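Local structure of putative ferredoxin--NADP reductase (Plasmodium falciparum 3D7, 2OK8) at residues 99-104 against 136-141; 268-273 against 295-300; 191-196 against 203-208. The protein probably catalyses electron exchange between ferredoxin and NADP(H) through a bound FAD, and may serve the terminal step of isoprenoid precursor synthesis in the malaria parasite. One frame throughout, in Å; residues are numbered along the deposited sequence.

Contact 1: residues 99-104 against 136-141; sequences CARLYS and GYCSGF. With FAD (flavin-adenine dinucleotide), chain F.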
loop_
_atom_site.group_PDB
_atom_site.type_symbol
_atom_site.label_atom_id
_atom_site.label_comp_id
_atom_site.label_asym_id
_atom_site.label_seq_id
_atom_site.Cartn_x
_atom_site.Cartn_y
_atom_site.Cartn_z
ATOM N N CYS A 99 0.043 -0.996 -3.830
ATOM C CA CYS A 99 1.407 -1.023 -4.345
ATOM C C CYS A 99 1.533 -0.295 -5.692
ATOM O O CYS A 99 2.593 0.226 -6.023
ATOM C CB CYS A 99 1.959 -2.439 -4.444
ATOM S SG CYS A 99 3.651 -2.373 -4.988
ATOM N N ALA A 100 0.453 -0.286 -6.466
ATOM C CA ALA A 100 0.401 0.453 -7.715
ATOM C C ALA A 100 0.174 1.925 -7.397
ATOM O O ALA A 100 -0.795 2.275 -6.701
ATOM C CB ALA A 100 -0.720 -0.066 -8.607
ATOM N N ARG A 101 1.052 2.790 -7.899
ATOM C CA ARG A 101 0.770 4.213 -7.812
ATOM C C ARG A 101 -0.177 4.607 -8.938
ATOM O O ARG A 101 -0.030 4.145 -10.063
ATOM C CB ARG A 101 2.053 5.053 -7.804
ATOM C CG ARG A 101 3.128 4.558 -6.855
ATOM C CD ARG A 101 2.706 4.600 -5.435
ATOM N NE ARG A 101 3.835 4.529 -4.508
ATOM C CZ ARG A 101 4.130 3.498 -3.721
ATOM N NH1 ARG A 101 3.407 2.387 -3.740
ATOM N NH2 ARG A 101 5.171 3.582 -2.910
ATOM N N LEU A 102 -1.165 5.437 -8.609
ATOM C CA LEU A 102 -2.158 5.929 -9.566
ATOM C C LEU A 102 -1.666 7.192 -10.293
ATOM O O LEU A 102 -1.053 8.064 -9.685
ATOM C CB LEU A 102 -3.479 6.222 -8.846
ATOM C CG LEU A 102 -4.214 5.049 -8.162
ATOM C CD1 LEU A 102 -5.567 5.481 -7.661
ATOM C CD2 LEU A 102 -4.369 3.858 -9.095
ATOM N N TYR A 103 -1.919 7.260 -11.598
ATOM C CA TYR A 103 -1.565 8.410 -12.430
ATOM C C TYR A 103 -2.732 8.709 -13.329
ATOM O O TYR A 103 -3.254 7.817 -13.969
ATOM C CB TYR A 103 -0.267 8.146 -13.229
ATOM C CG TYR A 103 0.874 7.936 -12.262
ATOM C CD1 TYR A 103 1.288 6.650 -11.908
ATOM C CD2 TYR A 103 1.459 9.017 -11.609
ATOM C CE1 TYR A 103 2.298 6.447 -10.964
ATOM C CE2 TYR A 103 2.457 8.818 -10.661
ATOM C CZ TYR A 103 2.873 7.528 -10.346
ATOM O OH TYR A 103 3.872 7.331 -9.402
ATOM N N SER A 104 -3.176 9.954 -13.344
ATOM C CA SER A 104 -4.203 10.351 -14.292
ATOM C C SER A 104 -3.737 10.193 -15.735
ATOM O O SER A 104 -2.610 10.544 -16.101
ATOM C CB SER A 104 -4.657 11.782 -14.036
ATOM O OG SER A 104 -5.205 11.884 -12.734
ATOM N N GLY A 136 11.115 8.919 -4.129
ATOM C CA GLY A 136 9.934 8.126 -3.814
ATOM C C GLY A 136 10.053 6.797 -4.530
ATOM O O GLY A 136 10.859 6.656 -5.450
ATOM N N TYR A 137 9.268 5.813 -4.101
ATOM C CA TYR A 137 9.372 4.471 -4.658
ATOM C C TYR A 137 9.091 4.422 -6.158
ATOM O O TYR A 137 9.911 3.921 -6.940
ATOM C CB TYR A 137 8.474 3.492 -3.876
ATOM C CG TYR A 137 8.546 2.044 -4.317
ATOM C CD1 TYR A 137 9.762 1.343 -4.351
ATOM C CD2 TYR A 137 7.389 1.363 -4.671
ATOM C CE1 TYR A 137 9.813 -0.015 -4.764
ATOM C CE2 TYR A 137 7.424 0.021 -5.063
ATOM C CZ TYR A 137 8.622 -0.662 -5.104
ATOM O OH TYR A 137 8.594 -1.979 -5.514
ATOM N N CYS A 138 7.938 4.935 -6.575
ATOM C CA CYS A 138 7.619 4.939 -8.007
ATOM C C CYS A 138 8.434 6.008 -8.763
ATOM O O CYS A 138 8.919 5.756 -9.860
ATOM C CB CYS A 138 6.118 5.116 -8.237
ATOM S SG CYS A 138 5.600 4.662 -9.902
ATOM N N SER A 139 8.599 7.183 -8.148
ATOM C CA SER A 139 9.464 8.255 -8.664
ATOM C C SER A 139 10.865 7.790 -9.093
ATOM O O SER A 139 11.297 8.095 -10.196
ATOM C CB SER A 139 9.591 9.380 -7.635
ATOM O OG SER A 139 8.326 9.953 -7.350
ATOM N N GLY A 140 11.566 7.061 -8.223
ATOM C CA GLY A 140 12.879 6.518 -8.556
ATOM C C GLY A 140 12.858 5.550 -9.712
ATOM O O GLY A 140 13.786 5.504 -10.517
ATOM N N PHE A 141 11.787 4.771 -9.795
ATOM C CA PHE A 141 11.572 3.834 -10.891
ATOM C C PHE A 141 11.364 4.559 -12.229
ATOM O O PHE A 141 11.925 4.160 -13.243
ATOM C CB PHE A 141 10.355 2.946 -10.578
ATOM C CG PHE A 141 9.922 2.067 -11.719
ATOM C CD1 PHE A 141 10.744 1.044 -12.186
ATOM C CD2 PHE A 141 8.697 2.249 -12.314
ATOM C CE1 PHE A 141 10.341 0.233 -13.229
ATOM C CE2 PHE A 141 8.286 1.450 -13.359
ATOM C CZ PHE A 141 9.105 0.433 -13.821
HETATM P PA FAD F . 6.342 7.360 -2.072
HETATM O O1A FAD F . 5.028 6.622 -1.975
HETATM O O2A FAD F . 7.568 6.493 -1.958
HETATM O O5B FAD F . 6.293 8.484 -0.953
HETATM C C5B FAD F . 5.230 9.415 -0.923
HETATM C C4B FAD F . 5.814 10.788 -0.647
HETATM O O4B FAD F . 6.541 10.718 0.572
HETATM C C3B FAD F . 6.792 11.189 -1.754
HETATM O O3B FAD F . 6.714 12.577 -1.997
HETATM C C2B FAD F . 8.153 10.870 -1.177
HETATM O O2B FAD F . 9.190 11.692 -1.678
HETATM C C1B FAD F . 7.903 11.047 0.323
HETATM N N9A FAD F . 8.806 10.199 1.111
HETATM C C8A FAD F . 9.042 8.852 0.964
HETATM N N7A FAD F . 9.945 8.479 1.892
HETATM C C5A FAD F . 10.292 9.570 2.617
HETATM C C6A FAD F . 11.166 9.740 3.681
HETATM N N6A FAD F . 11.363 8.697 4.477
HETATM N N1A FAD F . 11.319 11.006 4.214
HETATM C C2A FAD F . 10.603 12.088 3.723
HETATM N N3A FAD F . 9.728 11.904 2.672
HETATM C C4A FAD F . 9.580 10.661 2.136
HETATM N N1 FAD F . 1.104 11.741 -9.340
HETATM C C2 FAD F . 1.579 12.303 -10.507
HETATM O O2 FAD F . 2.758 12.630 -10.612
HETATM N N3 FAD F . 0.735 12.486 -11.568
HETATM C C4 FAD F . -0.593 12.145 -11.504
HETATM O O4 FAD F . -1.303 12.348 -12.503
HETATM C C4X FAD F . -1.089 11.583 -10.333
HETATM N N5 FAD F . -2.421 11.218 -10.209
HETATM C C5X FAD F . -2.903 10.653 -9.043
HETATM C C6 FAD F . -4.256 10.309 -8.952
HETATM C C7 FAD F . -4.737 9.747 -7.765
HETATM C C7M FAD F . -6.190 9.357 -7.679
HETATM C C8 FAD F . -3.874 9.523 -6.677
HETATM C C8M FAD F . -4.394 8.907 -5.408
HETATM C C9 FAD F . -2.527 9.876 -6.772
HETATM C C9A FAD F . -2.038 10.440 -7.964
HETATM N N10 FAD F . -0.703 10.809 -8.085
HETATM C C10 FAD F . -0.229 11.382 -9.251
HETATM C "C1'" FAD F . 0.261 10.592 -6.970
HETATM C "C2'" FAD F . 1.221 9.490 -7.408
HETATM O "O2'" FAD F . 0.550 8.282 -7.130
HETATM C "C3'" FAD F . 2.597 9.659 -6.731
HETATM O "O3'" FAD F . 3.806 9.478 -7.502
HETATM C "C4'" FAD F . 2.655 8.741 -5.564
HETATM O "O4'" FAD F . 1.455 8.916 -4.841
HETATM C "C5'" FAD F . 3.937 9.122 -4.819
HETATM O "O5'" FAD F . 4.887 8.369 -5.521
HETATM P P FAD F . 6.191 7.647 -4.935
HETATM O O1P FAD F . 6.008 6.155 -4.981
HETATM O O2P FAD F . 7.271 8.058 -5.891
HETATM O O3P FAD F . 6.424 8.222 -3.446
#
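Arg101 and Tyr103 of strand 101-104 meet Tyr137 and Cys138 at the start of helix 137-144 in a buried strand-to-helix contact that lines the FAD site in the flavin-binding domain. No clear polar bond joins the two segments directly; they meet by packing. CB of Cys138 lies 3.3 Å from CG of Arg101, and its SG, anti to the backbone N (chi1 -163°), comes obliquely upon the Tyr103 ring, 3.9 Å from CE1. Arg101 bends at chi2 (-63°), which carries its guanidinium past Cys138, so that CD2 of Tyr137 lies over one face of the group.

The cofactor ties the two segments together polarly. NE of Arg101 donates to O1P of FAD over 2.8 Å, and Cys138 N reaches the same oxygen almost straight, at 170°; one phosphate oxygen is thus gripped from both segments. Tyr137 N binds O2A on the other phosphate, while Ser139 donates to FAD O2P from N and from OG, with OG 2.6 Å from O2P. These amides belong to the first turn of the helix, with Gly136 at its N-cap position, and its positive end would probably favour the pyrophosphate together with Arg101. Tyr103 OH shares a 2.9 Å hydrogen bond with the ribityl O3' while the ring's edge faces C2 of the flavin, and Ser104 N donates to flavin O4. Arg101, Tyr103 and Ser104 fit the RxYS flavin-binding motif of the ferredoxin reductase family.

Two residues before Arg101, Cys99 forms a disulfide with Cys99 of the second subunit, whose Ile57 packs on Tyr137. Strand 101-104 is the outermost strand on its side of the antiparallel sheet, bonded to strand 53-56, and Tyr103 packs on Val116 and Ile118 of strand 114-123.

Contact 2: residues 268-273 against 295-300; sequences TEFLNL and DILKSH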
loop_
_atom_site.group_PDB
_atom_site.type_symbol
_atom_site.label_atom_id
_atom_site.label_comp_id
_atom_site.label_asym_id
_atom_site.label_seq_id
_atom_site.Cartn_x
_atom_site.Cartn_y
_atom_site.Cartn_z
ATOM N N THR A 268 -16.735 36.627 -8.502
ATOM C CA THR A 268 -17.913 36.961 -9.273
ATOM C C THR A 268 -17.988 36.086 -10.506
ATOM O O THR A 268 -19.049 35.536 -10.797
ATOM C CB THR A 268 -17.948 38.467 -9.614
ATOM O OG1 THR A 268 -18.003 39.201 -8.386
ATOM C CG2 THR A 268 -19.182 38.825 -10.438
ATOM N N GLU A 269 -16.863 35.941 -11.211
ATOM C CA GLU A 269 -16.745 34.951 -12.280
ATOM C C GLU A 269 -17.051 33.530 -11.773
ATOM O O GLU A 269 -17.998 32.892 -12.208
ATOM C CB GLU A 269 -15.358 35.020 -12.928
ATOM C CG GLU A 269 -15.115 34.007 -14.069
ATOM C CD GLU A 269 -13.615 33.743 -14.351
ATOM O OE1 GLU A 269 -12.852 33.485 -13.401
ATOM O OE2 GLU A 269 -13.197 33.779 -15.533
ATOM N N PHE A 270 -16.261 33.052 -10.833
ATOM C CA PHE A 270 -16.380 31.693 -10.349
ATOM C C PHE A 270 -17.776 31.330 -9.793
ATOM O O PHE A 270 -18.267 30.216 -9.991
ATOM C CB PHE A 270 -15.307 31.472 -9.289
ATOM C CG PHE A 270 -15.368 30.132 -8.627
ATOM C CD1 PHE A 270 -14.692 29.038 -9.172
ATOM C CD2 PHE A 270 -16.078 29.965 -7.443
ATOM C CE1 PHE A 270 -14.753 27.796 -8.552
ATOM C CE2 PHE A 270 -16.125 28.727 -6.807
ATOM C CZ PHE A 270 -15.463 27.641 -7.370
ATOM N N LEU A 271 -18.405 32.261 -9.087
ATOM C CA LEU A 271 -19.613 31.940 -8.355
ATOM C C LEU A 271 -20.834 32.048 -9.230
ATOM O O LEU A 271 -21.795 31.327 -9.001
ATOM C CB LEU A 271 -19.754 32.785 -7.089
ATOM C CG LEU A 271 -18.800 32.547 -5.919
ATOM C CD1 LEU A 271 -18.805 33.748 -4.958
ATOM C CD2 LEU A 271 -19.138 31.258 -5.161
ATOM N N ASN A 272 -20.817 32.940 -10.219
ATOM C CA ASN A 272 -21.842 32.891 -11.268
ATOM C C ASN A 272 -21.758 31.648 -12.137
ATOM O O ASN A 272 -22.778 31.099 -12.539
ATOM C CB ASN A 272 -21.808 34.117 -12.162
ATOM C CG ASN A 272 -22.561 35.263 -11.567
ATOM O OD1 ASN A 272 -23.757 35.435 -11.815
ATOM N ND2 ASN A 272 -21.882 36.032 -10.733
ATOM N N LEU A 273 -20.543 31.212 -12.435
ATOM C CA LEU A 273 -20.374 29.991 -13.186
ATOM C C LEU A 273 -21.032 28.834 -12.447
ATOM O O LEU A 273 -21.816 28.101 -13.038
ATOM C CB LEU A 273 -18.903 29.721 -13.493
ATOM C CG LEU A 273 -18.357 30.622 -14.607
ATOM C CD1 LEU A 273 -16.834 30.521 -14.691
ATOM C CD2 LEU A 273 -18.994 30.300 -15.934
ATOM N N ASP A 295 -15.015 25.877 1.008
ATOM C CA ASP A 295 -15.148 27.054 1.878
ATOM C C ASP A 295 -15.655 28.284 1.131
ATOM O O ASP A 295 -16.529 28.998 1.623
ATOM C CB ASP A 295 -13.823 27.370 2.582
ATOM C CG ASP A 295 -13.578 26.492 3.812
ATOM O OD1 ASP A 295 -14.455 25.663 4.153
ATOM O OD2 ASP A 295 -12.502 26.636 4.441
ATOM N N ILE A 296 -15.124 28.507 -0.067
ATOM C CA ILE A 296 -15.573 29.593 -0.939
ATOM C C ILE A 296 -17.060 29.484 -1.290
ATOM O O ILE A 296 -17.785 30.480 -1.282
ATOM C CB ILE A 296 -14.762 29.655 -2.259
ATOM C CG1 ILE A 296 -13.277 29.916 -1.972
ATOM C CG2 ILE A 296 -15.336 30.731 -3.183
ATOM C CD1 ILE A 296 -12.347 29.544 -3.123
ATOM N N LEU A 297 -17.494 28.275 -1.615
ATOM C CA LEU A 297 -18.885 28.015 -1.956
ATOM C C LEU A 297 -19.793 28.171 -0.744
ATOM O O LEU A 297 -20.850 28.797 -0.823
ATOM C CB LEU A 297 -19.026 26.624 -2.574
ATOM C CG LEU A 297 -18.356 26.455 -3.934
ATOM C CD1 LEU A 297 -18.345 24.983 -4.346
ATOM C CD2 LEU A 297 -19.096 27.304 -4.957
ATOM N N LYS A 298 -19.345 27.623 0.375
ATOM C CA LYS A 298 -20.084 27.667 1.641
ATOM C C LYS A 298 -20.196 29.054 2.260
ATOM O O LYS A 298 -21.216 29.372 2.862
ATOM C CB LYS A 298 -19.427 26.728 2.655
ATOM C CG LYS A 298 -19.801 25.266 2.484
ATOM C CD LYS A 298 -18.751 24.407 3.146
ATOM C CE LYS A 298 -19.358 23.163 3.729
ATOM N NZ LYS A 298 -18.484 22.656 4.815
ATOM N N SER A 299 -19.153 29.873 2.127
ATOM C CA SER A 299 -19.152 31.191 2.761
ATOM C C SER A 299 -19.822 32.288 1.947
ATOM O O SER A 299 -20.123 33.345 2.485
ATOM C CB SER A 299 -17.735 31.621 3.181
ATOM O OG SER A 299 -16.820 31.619 2.097
ATOM N N HIS A 300 -20.082 32.051 0.667
ATOM C CA HIS A 300 -20.546 33.146 -0.184
ATOM C C HIS A 300 -21.972 33.085 -0.730
ATOM O O HIS A 300 -22.547 34.118 -1.077
ATOM C CB HIS A 300 -19.529 33.423 -1.276
ATOM C CG HIS A 300 -18.300 34.097 -0.757
ATOM N ND1 HIS A 300 -18.022 35.422 -0.996
ATOM C CD2 HIS A 300 -17.315 33.647 0.052
ATOM C CE1 HIS A 300 -16.897 35.747 -0.391
ATOM N NE2 HIS A 300 -16.450 34.690 0.255
#
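Leu271 on helix 267-275 reaches across to Leu297, Ile296 and His300 near the end of helix 288-300. Its CB already points at the other helix, and CG, anti to the carbonyl carbon (chi1 -70°), carries the two methyls to different partners. CD1 of Leu271 lies 3.8 Å from CB of His300, whose side chain stands roughly perpendicular to the leucine. CD2 of Leu271 turns instead to Leu297, 4.0 Å from its CD2, and the two leucines run antiparallel, side by side; the same Leu271 methyl comes 4.2 Å from the backbone O of Ile296 and 4.3 Å from CG2 of Ile296.

The two segments cross nearly perpendicularly, at -83°, with their axes 11.3 Å apart, so a small patch of aliphatic and aromatic carbon joins them. Both helices belong to the NADP-binding domain, where parallel strands alternate with helices in the nucleotide-binding fold of this reductase family, and they are linked through strand 280-285.

One residue earlier, Phe270 enters the same patch from the buried side. CE2 of Phe270 lies obliquely 3.8 Å from CD2 of Leu297 and 4.2 Å from CG2 of Ile296. Behind it the ring packs on Ile174 and Ile176 of strand 173-178 and on Ile263 of helix 252-265. Leu297 CD2 thus touches both Phe270 and Leu271, while Ile296 also touches Gln260, a residue that probably contributes to NADP(+) binding. At the exposed end, the imidazole of His300 meets the Tyr264 ring of helix 252-265.

Contact 3: residues 191-196 against 203-208; sequences KLFAYD and RNSNYT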
loop_
_atom_site.group_PDB
_atom_site.type_symbol
_atom_site.label_atom_id
_atom_site.label_comp_id
_atom_site.label_asym_id
_atom_site.label_seq_id
_atom_site.Cartn_x
_atom_site.Cartn_y
_atom_site.Cartn_z
ATOM N N LYS A 191 -11.025 15.284 -25.616
ATOM C CA LYS A 191 -12.327 14.700 -25.921
ATOM C C LYS A 191 -13.369 15.725 -26.371
ATOM O O LYS A 191 -13.897 15.628 -27.476
ATOM C CB LYS A 191 -12.871 13.887 -24.748
ATOM C CG LYS A 191 -14.088 13.046 -25.138
ATOM C CD LYS A 191 -15.086 12.903 -24.010
ATOM C CE LYS A 191 -16.324 12.123 -24.462
ATOM N NZ LYS A 191 -17.451 12.278 -23.478
ATOM N N LEU A 192 -13.677 16.693 -25.511
ATOM C CA LEU A 192 -14.684 17.721 -25.809
ATOM C C LEU A 192 -14.477 18.467 -27.135
ATOM O O LEU A 192 -15.439 18.750 -27.828
ATOM C CB LEU A 192 -14.779 18.730 -24.668
ATOM C CG LEU A 192 -15.289 18.241 -23.308
ATOM C CD1 LEU A 192 -14.860 19.222 -22.199
ATOM C CD2 LEU A 192 -16.808 18.022 -23.309
ATOM N N PHE A 193 -13.229 18.791 -27.472
ATOM C CA PHE A 193 -12.918 19.535 -28.696
ATOM C C PHE A 193 -12.298 18.674 -29.811
ATOM O O PHE A 193 -11.659 19.206 -30.726
ATOM C CB PHE A 193 -12.008 20.725 -28.380
ATOM C CG PHE A 193 -12.648 21.767 -27.501
ATOM C CD1 PHE A 193 -13.589 22.652 -28.019
ATOM C CD2 PHE A 193 -12.300 21.867 -26.151
ATOM C CE1 PHE A 193 -14.193 23.628 -27.203
ATOM C CE2 PHE A 193 -12.883 22.824 -25.324
ATOM C CZ PHE A 193 -13.832 23.722 -25.852
ATOM N N ALA A 194 -12.507 17.356 -29.723
ATOM C CA ALA A 194 -12.048 16.360 -30.709
ATOM C C ALA A 194 -10.669 16.672 -31.304
ATOM O O ALA A 194 -10.546 17.049 -32.472
ATOM C CB ALA A 194 -13.099 16.155 -31.801
ATOM N N TYR A 195 -9.645 16.512 -30.470
ATOM C CA TYR A 195 -8.269 16.846 -30.812
ATOM C C TYR A 195 -7.699 15.927 -31.891
ATOM O O TYR A 195 -8.146 14.788 -32.038
ATOM C CB TYR A 195 -7.424 16.759 -29.556
ATOM C CG TYR A 195 -5.995 17.222 -29.680
ATOM C CD1 TYR A 195 -5.678 18.577 -29.653
ATOM C CD2 TYR A 195 -4.952 16.304 -29.771
ATOM C CE1 TYR A 195 -4.360 19.008 -29.728
ATOM C CE2 TYR A 195 -3.629 16.727 -29.851
ATOM C CZ TYR A 195 -3.343 18.079 -29.828
ATOM O OH TYR A 195 -2.041 18.511 -29.907
ATOM N N ASP A 196 -6.722 16.437 -32.645
ATOM C CA ASP A 196 -6.076 15.691 -33.730
ATOM C C ASP A 196 -4.664 16.222 -33.979
ATOM O O ASP A 196 -4.475 17.407 -34.276
ATOM C CB ASP A 196 -6.909 15.778 -35.016
ATOM C CG ASP A 196 -6.600 14.652 -36.006
ATOM O OD1 ASP A 196 -5.486 14.074 -35.954
ATOM O OD2 ASP A 196 -7.483 14.352 -36.844
ATOM N N ARG A 203 -10.902 22.261 -36.420
ATOM C CA ARG A 203 -11.861 22.491 -35.344
ATOM C C ARG A 203 -13.038 21.523 -35.452
ATOM O O ARG A 203 -14.138 21.908 -35.871
ATOM C CB ARG A 203 -12.358 23.942 -35.359
ATOM C CG ARG A 203 -11.301 24.978 -35.027
ATOM C CD ARG A 203 -11.826 26.382 -35.272
ATOM N NE ARG A 203 -10.775 27.384 -35.106
ATOM C CZ ARG A 203 -10.857 28.651 -35.506
ATOM N NH1 ARG A 203 -11.953 29.104 -36.110
ATOM N NH2 ARG A 203 -9.834 29.472 -35.302
ATOM N N ASN A 204 -12.802 20.270 -35.060
ATOM C CA ASN A 204 -13.793 19.198 -35.221
ATOM C C ASN A 204 -14.891 19.219 -34.152
ATOM O O ASN A 204 -15.768 18.351 -34.140
ATOM C CB ASN A 204 -13.107 17.819 -35.245
ATOM C CG ASN A 204 -11.796 17.811 -36.037
ATOM O OD1 ASN A 204 -10.781 17.298 -35.561
ATOM N ND2 ASN A 204 -11.817 18.372 -37.246
ATOM N N SER A 205 -14.841 20.222 -33.275
ATOM C CA SER A 205 -15.696 20.311 -32.084
ATOM C C SER A 205 -17.185 20.557 -32.368
ATOM O O SER A 205 -17.548 21.515 -33.059
ATOM C CB SER A 205 -15.152 21.398 -31.137
ATOM O OG SER A 205 -16.106 21.786 -30.158
ATOM N N ASN A 206 -18.034 19.687 -31.815
ATOM C CA ASN A 206 -19.488 19.909 -31.768
ATOM C C ASN A 206 -19.877 20.605 -30.455
ATOM O O ASN A 206 -21.004 21.084 -30.296
ATOM C CB ASN A 206 -20.253 18.581 -31.881
ATOM C CG ASN A 206 -19.455 17.494 -32.591
ATOM O OD1 ASN A 206 -19.064 17.646 -33.751
ATOM N ND2 ASN A 206 -19.211 16.389 -31.891
ATOM N N TYR A 207 -18.926 20.631 -29.519
ATOM C CA TYR A 207 -19.111 21.183 -28.184
ATOM C C TYR A 207 -19.040 22.700 -28.199
ATOM O O TYR A 207 -18.078 23.278 -28.715
ATOM C CB TYR A 207 -18.029 20.615 -27.259
ATOM C CG TYR A 207 -17.981 21.225 -25.884
ATOM C CD1 TYR A 207 -18.898 20.847 -24.909
ATOM C CD2 TYR A 207 -17.001 22.158 -25.548
ATOM C CE1 TYR A 207 -18.856 21.390 -23.637
ATOM C CE2 TYR A 207 -16.952 22.717 -24.261
ATOM C CZ TYR A 207 -17.885 22.321 -23.320
ATOM O OH TYR A 207 -17.867 22.847 -22.055
ATOM N N THR A 208 -20.052 23.345 -27.629
ATOM C CA THR A 208 -20.081 24.812 -27.561
ATOM C C THR A 208 -20.300 25.341 -26.134
ATOM O O THR A 208 -20.733 26.481 -25.938
ATOM C CB THR A 208 -21.131 25.419 -28.538
ATOM O OG1 THR A 208 -22.435 24.916 -28.222
ATOM C CG2 THR A 208 -20.786 25.082 -30.001
#
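A Schellman motif with Ala194 as its C-prime residue closes helix 183-192, and Leu192, Phe193 and Ala194 here pack on Asn204, Ser205 and Tyr207 of the loop that leads to strand 211-217. Ala194 has positive phi, and its N bonds to Lys191 O at 3.2 Å; Tyr195 N makes the motif's wider bond, to the carbonyl of the residue before Lys191. Residues 192-196 run almost antiparallel to 204-207, at 170°.

Tyr207 has the largest share of the contact. Its CG stands anti to the backbone N (chi1 173°), which brings the ring against both Leu192 and Phe193. CD2 of Leu192 sits in a CH-pi contact over one face of the Tyr207 ring, 4.1 Å from its centroid and offset toward the rim. Against Phe193 the tyrosine turns its edge: the planes stand at 84° in an offset edge-to-face pair, with CD2 of Tyr207 3.5 Å from CZ of Phe193. CB of Tyr207 also lies 3.2 Å from Leu192 O.

Ser205 continues the contact along the loop, its OG lying 3.4 Å from CD1 of Phe193. Farther out, at the more exposed end, CB of Asn204 rests against CB of Ala194 at 3.8 Å.

On the inner side, Leu192 packs on Ala166 and Ile167 of helix 166-169, and both Leu192 and Tyr207 touch Phe173 of strand 173-178. Tyr207 OH bonds to Thr171 O just before that strand, while Phe193 reaches Ile211 of strand 211-217 and stacks on Tyr236 beyond helix 226-235.

Contact 1 lies in the flavin-binding domain, whereas contacts 2 and 3 both belong to the NADP-binding domain and pack against the same strand, 173-178. Their centres are 29 to 35 Å apart, and none touches another. Contact 1 is buried and built round a cofactor, so its chemistry is dominated by arginine, backbone amides and hydroxyls meeting phosphate and flavin. Contact 2 is also largely buried but is joined mainly by apolar carbon, between two helices. Contact 3 is only partly buried and far from the annotated sites; aromatic rings and a leucine fill its inner side, while its outer end, Ala194 with Asn204, is exposed to a greater degree.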